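Local coordinates for pilus assembly protein CpaE (Caulobacter crescentus, PDB 4N0P), which probably binds and hydrolyses ATP in pilus assembly, the part described here being its receiver-like domain rather than its ATPase domain, at residues H26-R31 and E60-Y65; Q69-L74 and Q95-G100; M76-D81 and V104-T109. All blocks are in the same frame, centred on the assembly; numbering follows the deposited sequence. Where two conformers were deposited one is given.

Overall arrangement
The three contacts share one receiver-like alpha/beta fold, a parallel sheet with strand order 2-1-3-4-5. Contacts 1 and 3, centred about 10 Å apart, meet where strands 24-28 and 74-77 run side by side: Phe28 N lies 2.8 Å from Met76 O, and Ala30 N 2.7 Å from Glu78 OE1. Contact 2 joins loops entering strands 74-77 and 102-107. Its centre is about 13 Å from that of contact 1, with a probable hydrogen bond from His26 N to Leu74 O at 3.0 Å, and about 18 Å from that of contact 3, yet Leu74 CD1 packs 3.6 Å from Val104 CG2. Glu78, just after strand 74-77, probably lies where typical receivers carry the phosphoacceptor aspartate.

Contact 1 (H26-R31 and E60-Y65); sequences HAFCAR and EAAVDY
Phe28 and Ala62 make the central touch between strand 24-28 and helix 58-65, a helix laid against the first strand of a receiver-like alpha/beta sheet. Ala62 CA sits 3.7 Å above the plane of the Phe28 ring, over its centre and close to the ring normal, which is the geometry of a CH-pi contact. The methyl lies over the same face nearer the CB end, with Ala62 CB 3.7 Å from Phe28 CD1. On the CD2 side the ring meets the peptide link between Ala61 and Ala62 and the methyl of Ala61, whose CB is 4.1 Å from Phe28 CD2.

The far end of the ring works differently: Phe28 CZ points at Tyr65, 3.7 Å from its CG. This is an offset edge-to-face pair, the Phe28 edge toward the Tyr65 face, with centroids 5.5 Å apart and planes at 63°. Two torsions set it up. Phe28 CG stands anti to its own carbonyl carbon (chi1 -70°), which sends the ring toward the helix, while Tyr65 CG is anti to its backbone N and swings the phenol round the end of the Phe28 ring.

The short strand and helix segments approach to 8.8 Å between axes, with alanines against the ring. Further out, His26 hydrogen-bonds through ND1 to Tyr66 OH, and that same ND1 lies 4.4 Å from Tyr65 CE1.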
loop_
_atom_site.group_PDB
_atom_site.type_symbol
_atom_site.label_atom_id
_atom_site.label_comp_id
_atom_site.label_asym_id
_atom_site.label_seq_id
_atom_site.Cartn_x
_atom_site.Cartn_y
_atom_site.Cartn_z
ATOM N N HIS A 26 7.115 2.231 0.024
ATOM C CA HIS A 26 7.660 0.874 -0.118
ATOM C C HIS A 26 6.502 -0.039 -0.421
ATOM O O HIS A 26 5.568 -0.112 0.387
ATOM C CB HIS A 26 8.394 0.396 1.144
ATOM C CG HIS A 26 9.689 1.101 1.441
ATOM N ND1 HIS A 26 10.407 0.812 2.594
ATOM C CD2 HIS A 26 10.335 2.065 0.740
ATOM C CE1 HIS A 26 11.454 1.626 2.571
ATOM N NE2 HIS A 26 11.466 2.383 1.463
ATOM N N ALA A 27 6.524 -0.713 -1.590
ATOM C CA ALA A 27 5.433 -1.605 -1.925
ATOM C C ALA A 27 5.960 -3.043 -1.873
ATOM O O ALA A 27 6.919 -3.373 -2.550
ATOM C CB ALA A 27 4.878 -1.260 -3.318
ATOM N N PHE A 28 5.389 -3.866 -1.027
ATOM C CA PHE A 28 5.765 -5.290 -0.908
ATOM C C PHE A 28 4.674 -6.063 -1.551
ATOM O O PHE A 28 3.629 -6.267 -0.927
ATOM C CB PHE A 28 5.950 -5.703 0.572
ATOM C CG PHE A 28 7.169 -5.107 1.220
ATOM C CD1 PHE A 28 7.136 -3.827 1.762
ATOM C CD2 PHE A 28 8.341 -5.847 1.348
ATOM C CE1 PHE A 28 8.271 -3.271 2.346
ATOM C CE2 PHE A 28 9.467 -5.294 1.944
ATOM C CZ PHE A 28 9.429 -4.003 2.428
ATOM N N CYS A 29 4.867 -6.425 -2.833
ATOM C CA CYS A 29 3.851 -7.133 -3.630
ATOM C C CYS A 29 4.023 -8.628 -3.546
ATOM O O CYS A 29 5.126 -9.127 -3.336
ATOM C CB CYS A 29 3.880 -6.671 -5.085
ATOM S SG CYS A 29 3.898 -4.873 -5.280
ATOM N N ALA A 30 2.942 -9.332 -3.791
ATOM C CA ALA A 30 2.948 -10.800 -3.800
ATOM C C ALA A 30 2.551 -11.324 -5.175
ATOM O O ALA A 30 2.767 -12.513 -5.462
ATOM C CB ALA A 30 1.989 -11.331 -2.733
ATOM N N ARG A 31 1.945 -10.457 -6.027
ATOM C CA ARG A 31 1.493 -10.839 -7.367
ATOM C C ARG A 31 2.204 -10.017 -8.434
ATOM O O ARG A 31 2.324 -8.795 -8.275
ATOM C CB ARG A 31 -0.026 -10.676 -7.512
ATOM C CG ARG A 31 -0.798 -11.589 -6.584
ATOM C CD ARG A 31 -2.283 -11.322 -6.603
ATOM N NE ARG A 31 -2.897 -11.777 -5.349
ATOM C CZ ARG A 31 -3.337 -13.014 -5.113
ATOM N NH1 ARG A 31 -3.268 -13.944 -6.061
ATOM N NH2 ARG A 31 -3.873 -13.323 -3.938
ATOM N N GLU A 60 4.532 -10.645 4.363
ATOM C CA GLU A 60 5.462 -11.447 5.180
ATOM C C GLU A 60 6.876 -10.850 5.137
ATOM O O GLU A 60 7.492 -10.671 6.183
ATOM C CB GLU A 60 5.476 -12.907 4.677
ATOM C CG GLU A 60 4.120 -13.605 4.772
ATOM C CD GLU A 60 3.069 -13.479 3.666
ATOM O OE1 GLU A 60 3.060 -12.493 2.886
ATOM O OE2 GLU A 60 2.183 -14.361 3.645
ATOM N N ALA A 61 7.348 -10.453 3.928
ATOM C CA ALA A 61 8.672 -9.837 3.791
ATOM C C ALA A 61 8.682 -8.447 4.405
ATOM O O ALA A 61 9.711 -8.017 4.917
ATOM C CB ALA A 61 9.058 -9.737 2.331
ATOM N N ALA A 62 7.532 -7.750 4.361
ATOM C CA ALA A 62 7.433 -6.406 4.956
ATOM C C ALA A 62 7.666 -6.483 6.463
ATOM O O ALA A 62 8.468 -5.723 6.995
ATOM C CB ALA A 62 6.062 -5.786 4.660
ATOM N N VAL A 63 6.995 -7.427 7.149
ATOM C CA VAL A 63 7.135 -7.610 8.599
ATOM C C VAL A 63 8.619 -7.882 8.941
ATOM O O VAL A 63 9.151 -7.296 9.892
ATOM C CB VAL A 63 6.189 -8.711 9.107
ATOM C CG1 VAL A 63 6.480 -9.073 10.575
ATOM C CG2 VAL A 63 4.735 -8.269 8.931
ATOM N N ASP A 64 9.282 -8.739 8.148
ATOM C CA ASP A 64 10.690 -9.061 8.365
ATOM C C ASP A 64 11.585 -7.834 8.137
ATOM O O ASP A 64 12.465 -7.568 8.961
ATOM C CB ASP A 64 11.126 -10.227 7.456
ATOM C CG ASP A 64 10.392 -11.532 7.708
ATOM O OD1 ASP A 64 10.013 -11.789 8.873
ATOM O OD2 ASP A 64 10.203 -12.299 6.742
ATOM N N TYR A 65 11.351 -7.085 7.026
ATOM C CA TYR A 65 12.120 -5.888 6.621
ATOM C C TYR A 65 12.184 -4.834 7.740
ATOM O O TYR A 65 13.234 -4.225 7.950
ATOM C CB TYR A 65 11.481 -5.232 5.357
ATOM C CG TYR A 65 12.404 -4.288 4.620
ATOM C CD1 TYR A 65 12.438 -2.929 4.928
ATOM C CD2 TYR A 65 13.195 -4.735 3.564
ATOM C CE1 TYR A 65 13.324 -2.061 4.284
ATOM C CE2 TYR A 65 14.072 -3.869 2.900
ATOM C CZ TYR A 65 14.157 -2.543 3.288
ATOM O OH TYR A 65 15.025 -1.705 2.622
#

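Contact 2 (Q69-L74 and Q95-G100); sequences QPTPSL and QVCDPG
Val96 touches Thr71 through its backbone, its O lying 3.5 Å from the methyl carbon CG2 of Thr71. Past Cys97, which lies alongside the same methyl, comes Asp98, the residue that ties the two loops together. Asp98 N donates to Thr71 OG1 at 2.9 Å in a nearly straight bond (163° at the hydrogen). The carboxylate answers in the reverse direction: Thr71 N reaches Asp98 OD2 at 3.1 Å, but the bond is weak, bent to 143°. Each residue thus uses main chain and side chain reciprocally. With Thr71 OG1 set between its own backbone N and carbonyl carbon (chi1 49°), the hydroxyl faces Asp98 N while the methyl is left for Val96. A water donates to Asp98 OD2 at 2.6 Å and to Thr71 O at 2.8 Å, a third, water-mediated link, and Pro70 CB packs 3.2 Å from Asp98 OD2. Gly100, deposited in two conformers, has O 3.6 Å from Ser73 O and a positive phi at which a side chain would meet Pro99 O. Thr71 OG1 also hydrogen-bonds to Thr101 OG1. Ser73 and Lys102 pair through their backbones as the sheet begins. These are helix-to-strand loops of two successive beta-alpha-beta units, which share strand 74-77.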
loop_
_atom_site.group_PDB
_atom_site.type_symbol
_atom_site.label_atom_id
_atom_site.label_comp_id
_atom_site.label_asym_id
_atom_site.label_seq_id
_atom_site.Cartn_x
_atom_site.Cartn_y
_atom_site.Cartn_z
ATOM N N GLN A 69 14.744 -2.049 9.849
ATOM C CA GLN A 69 14.692 -0.748 9.170
ATOM C C GLN A 69 13.458 0.077 9.611
ATOM O O GLN A 69 12.397 -0.500 9.882
ATOM C CB GLN A 69 14.667 -0.882 7.630
ATOM C CG GLN A 69 15.996 -1.193 6.951
ATOM C CD GLN A 69 17.037 -0.105 7.060
ATOM O OE1 GLN A 69 17.940 -0.174 7.890
ATOM N NE2 GLN A 69 16.960 0.896 6.208
ATOM N N PRO A 70 13.556 1.420 9.648
ATOM C CA PRO A 70 12.351 2.220 9.966
ATOM C C PRO A 70 11.362 2.239 8.793
ATOM O O PRO A 70 11.760 2.007 7.635
ATOM C CB PRO A 70 12.908 3.614 10.228
ATOM C CG PRO A 70 14.139 3.702 9.344
ATOM C CD PRO A 70 14.724 2.283 9.357
ATOM N N THR A 71 10.056 2.460 9.096
ATOM C CA THR A 71 9.056 2.463 8.033
ATOM C C THR A 71 9.059 3.820 7.274
ATOM O O THR A 71 9.279 4.876 7.903
ATOM C CB THR A 71 7.661 2.137 8.569
ATOM O OG1 THR A 71 7.403 2.952 9.703
ATOM C CG2 THR A 71 7.502 0.667 8.969
ATOM N N PRO A 72 8.772 3.787 5.931
ATOM C CA PRO A 72 8.715 5.026 5.137
ATOM C C PRO A 72 7.366 5.747 5.346
ATOM O O PRO A 72 6.539 5.289 6.133
ATOM C CB PRO A 72 8.842 4.495 3.694
ATOM C CG PRO A 72 8.092 3.214 3.736
ATOM C CD PRO A 72 8.502 2.610 5.074
ATOM N N SER A 73 7.077 6.797 4.537
ATOM C CA SER A 73 5.808 7.519 4.634
ATOM C C SER A 73 4.608 6.602 4.386
ATOM O O SER A 73 3.601 6.694 5.083
ATOM C CB SER A 73 5.766 8.667 3.614
ATOM O OG SER A 73 7.021 9.314 3.441
ATOM N N LEU A 74 4.743 5.687 3.396
ATOM C CA LEU A 74 3.659 4.828 2.982
ATOM C C LEU A 74 4.166 3.422 2.694
ATOM O O LEU A 74 5.166 3.265 1.986
ATOM C CB LEU A 74 2.970 5.423 1.715
ATOM C CG LEU A 74 1.852 4.568 1.080
ATOM C CD1 LEU A 74 0.677 4.462 1.999
ATOM C CD2 LEU A 74 1.350 5.182 -0.213
ATOM N N GLN A 95 3.310 -3.483 15.024
ATOM C CA GLN A 95 4.308 -3.431 16.102
ATOM C C GLN A 95 5.618 -2.763 15.669
ATOM O O GLN A 95 6.353 -2.288 16.528
ATOM C CB GLN A 95 4.616 -4.845 16.620
ATOM C CG GLN A 95 3.438 -5.528 17.315
ATOM C CD GLN A 95 3.864 -6.838 17.913
ATOM O OE1 GLN A 95 4.299 -7.756 17.212
ATOM N NE2 GLN A 95 3.821 -6.927 19.238
ATOM N N VAL A 96 5.918 -2.727 14.360
ATOM C CA VAL A 96 7.175 -2.157 13.857
ATOM C C VAL A 96 6.911 -0.911 12.972
ATOM O O VAL A 96 7.796 -0.489 12.223
ATOM C CB VAL A 96 8.047 -3.222 13.108
ATOM C CG1 VAL A 96 8.663 -4.215 14.098
ATOM C CG2 VAL A 96 7.245 -3.959 12.024
ATOM N N CYS A 97 5.707 -0.335 13.086
ATOM C CA CYS A 97 5.356 0.845 12.305
ATOM C C CYS A 97 5.615 2.091 13.078
ATOM O O CYS A 97 5.221 2.240 14.242
ATOM C CB CYS A 97 3.916 0.790 11.829
ATOM S SG CYS A 97 3.722 -0.048 10.243
ATOM N N ASP A 98 6.289 2.994 12.427
ATOM C CA ASP A 98 6.646 4.241 13.034
ATOM C C ASP A 98 5.395 5.160 12.976
ATOM O O ASP A 98 4.579 4.981 12.060
ATOM C CB ASP A 98 7.893 4.746 12.308
ATOM C CG ASP A 98 9.045 3.701 12.371
ATOM O OD1 ASP A 98 8.856 2.627 13.010
ATOM O OD2 ASP A 98 10.132 3.975 11.827
ATOM N N PRO A 99 5.420 6.222 13.824
ATOM C CA PRO A 99 4.428 7.286 13.699
ATOM C C PRO A 99 4.622 7.962 12.359
ATOM O O PRO A 99 5.760 8.066 11.856
ATOM C CB PRO A 99 4.769 8.240 14.855
ATOM C CG PRO A 99 5.659 7.472 15.752
ATOM C CD PRO A 99 6.415 6.554 14.866
ATOM N N GLY A 100 3.506 8.345 11.765
ATOM C CA GLY A 100 3.497 8.995 10.472
ATOM C C GLY A 100 3.398 8.013 9.327
ATOM O O GLY A 100 3.122 8.441 8.202
HETATM O O HOH W 1 10.221 6.084 10.297
#

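Contact 3 (M76-D81 and V104-T109); sequences MVETLD and VVVGQT
The Glu78 carboxylate and the Gln108 amide are the flat groups across this contact, and their planes are 53° apart. Glu78 OE2 lies 3.5 Å from Gln108 OE1, a close approach of two oxygens and not a bond, while the CG1 methyl of Val106 packs near OE2. The Glu78 chain is extended, with CG anti to the backbone N (chi1 -176°), and this carries CG past Val106 O at 3.3 Å.

Upstream, the two segments are neighbouring parallel strands of a receiver-like sheet, the start and finish of the beta-alpha-beta unit around helix 83-94. Val77 N donates to Val104 O at 2.9 Å and Val106 N to Val77 O at 2.8 Å, the latter almost straight at 172°. On the face toward helix 32-42, Met76, bent at its sulfur, brings CE to 4.1 Å from Val106 CG2. On the other face Val77 CG2 meets Val105 CG2 at 4.0 Å, with Leu86 of helix 83-94 packing on Val105.

Beyond Glu78 the ladder opens: one water accepts from Thr79 N at 2.7 Å and donates to Val106 O, replacing the next direct rung. By topology Glu78 probably stands where typical receivers hold the phosphoacceptor aspartate, after the third strand. Its OE1 accepts from both Ala30 N and Arg31 N and its OE2 is hydrogen-bonded with Thr34 OG1, implying a carboxylate pinned at both oxygens to the start of helix 32-42.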
loop_
_atom_site.group_PDB
_atom_site.type_symbol
_atom_site.label_atom_id
_atom_site.label_comp_id
_atom_site.label_asym_id
_atom_site.label_seq_id
_atom_site.Cartn_x
_atom_site.Cartn_y
_atom_site.Cartn_z
ATOM N N MET A 76 2.862 -0.186 1.193
ATOM C CA MET A 76 1.801 -0.868 0.442
ATOM C C MET A 76 2.074 -2.359 0.526
ATOM O O MET A 76 3.218 -2.781 0.320
ATOM C CB MET A 76 1.769 -0.403 -1.027
ATOM C CG MET A 76 1.449 1.058 -1.188
ATOM S SD MET A 76 1.314 1.531 -2.948
ATOM C CE MET A 76 -0.164 0.754 -3.393
ATOM N N VAL A 77 1.079 -3.155 0.939
ATOM C CA VAL A 77 1.323 -4.586 1.143
ATOM C C VAL A 77 0.257 -5.445 0.474
ATOM O O VAL A 77 -0.888 -5.037 0.292
ATOM C CB VAL A 77 1.453 -4.961 2.639
ATOM C CG1 VAL A 77 2.713 -4.356 3.264
ATOM C CG2 VAL A 77 0.193 -4.568 3.421
ATOM N N GLU A 78 0.630 -6.702 0.209
ATOM C CA GLU A 78 -0.261 -7.666 -0.407
ATOM C C GLU A 78 0.128 -9.050 0.105
ATOM O O GLU A 78 1.292 -9.274 0.439
ATOM C CB GLU A 78 -0.074 -7.557 -1.927
ATOM C CG GLU A 78 -0.962 -8.396 -2.799
ATOM C CD GLU A 78 -0.634 -8.309 -4.276
ATOM O OE1 GLU A 78 0.571 -8.284 -4.626
ATOM O OE2 GLU A 78 -1.590 -8.286 -5.085
ATOM N N THR A 79 -0.825 -9.970 0.176
ATOM C CA THR A 79 -0.511 -11.355 0.575
ATOM C C THR A 79 -1.258 -12.330 -0.344
ATOM O O THR A 79 -2.324 -11.983 -0.843
ATOM C CB THR A 79 -0.832 -11.604 2.064
ATOM O OG1 THR A 79 -0.468 -12.956 2.386
ATOM C CG2 THR A 79 -2.306 -11.382 2.402
ATOM N N LEU A 80 -0.725 -13.544 -0.534
ATOM C CA LEU A 80 -1.429 -14.593 -1.289
ATOM C C LEU A 80 -2.205 -15.545 -0.352
ATOM O O LEU A 80 -2.880 -16.456 -0.832
ATOM C CB LEU A 80 -0.402 -15.442 -2.070
ATOM C CG LEU A 80 0.459 -14.770 -3.128
ATOM C CD1 LEU A 80 1.737 -15.570 -3.352
ATOM C CD2 LEU A 80 -0.285 -14.657 -4.422
ATOM N N ASP A 81 -2.075 -15.361 0.974
ATOM C CA ASP A 81 -2.562 -16.338 1.942
ATOM C C ASP A 81 -3.982 -16.177 2.570
ATOM O O ASP A 81 -4.366 -17.044 3.361
ATOM C CB ASP A 81 -1.524 -16.489 3.061
ATOM C CG ASP A 81 -0.207 -17.084 2.594
ATOM O OD1 ASP A 81 -0.222 -17.889 1.632
ATOM O OD2 ASP A 81 0.833 -16.779 3.212
ATOM N N VAL A 104 -1.370 0.796 3.215
ATOM C CA VAL A 104 -2.380 0.539 2.190
ATOM C C VAL A 104 -2.286 -0.954 1.869
ATOM O O VAL A 104 -1.190 -1.455 1.654
ATOM C CB VAL A 104 -2.169 1.434 0.934
ATOM C CG1 VAL A 104 -3.046 0.961 -0.215
ATOM C CG2 VAL A 104 -2.466 2.900 1.254
ATOM N N VAL A 105 -3.419 -1.632 1.797
ATOM C CA VAL A 105 -3.447 -3.055 1.480
ATOM C C VAL A 105 -3.998 -3.226 0.072
ATOM O O VAL A 105 -4.993 -2.608 -0.271
ATOM C CB VAL A 105 -4.292 -3.844 2.535
ATOM C CG1 VAL A 105 -4.507 -5.317 2.108
ATOM C CG2 VAL A 105 -3.667 -3.744 3.944
ATOM N N VAL A 106 -3.355 -4.086 -0.731
ATOM C CA VAL A 106 -3.849 -4.442 -2.056
ATOM C C VAL A 106 -4.308 -5.895 -1.944
ATOM O O VAL A 106 -3.531 -6.737 -1.516
ATOM C CB VAL A 106 -2.800 -4.250 -3.178
ATOM C CG1 VAL A 106 -3.403 -4.634 -4.530
ATOM C CG2 VAL A 106 -2.272 -2.814 -3.207
ATOM N N GLY A 107 -5.557 -6.171 -2.276
ATOM C CA GLY A 107 -6.074 -7.535 -2.176
ATOM C C GLY A 107 -6.882 -7.953 -3.387
ATOM O O GLY A 107 -7.165 -7.128 -4.243
ATOM N N GLN A 108 -7.281 -9.220 -3.479
ATOM C CA GLN A 108 -8.099 -9.628 -4.636
ATOM C C GLN A 108 -9.530 -9.893 -4.209
ATOM O O GLN A 108 -10.355 -10.218 -5.068
ATOM C CB GLN A 108 -7.546 -10.905 -5.337
ATOM C CG GLN A 108 -6.053 -10.927 -5.672
ATOM C CD GLN A 108 -5.598 -9.900 -6.688
ATOM O OE1 GLN A 108 -4.814 -8.995 -6.376
ATOM N NE2 GLN A 108 -6.018 -10.058 -7.939
ATOM N N THR A 109 -9.830 -9.769 -2.900
ATOM C CA THR A 109 -11.175 -10.074 -2.429
ATOM C C THR A 109 -12.000 -8.824 -2.197
ATOM O O THR A 109 -11.588 -7.856 -1.543
ATOM C CB THR A 109 -11.170 -10.956 -1.187
ATOM O OG1 THR A 109 -10.458 -10.291 -0.150
ATOM C CG2 THR A 109 -10.584 -12.346 -1.461
HETATM O O HOH W 2 -3.385 -9.062 0.108
#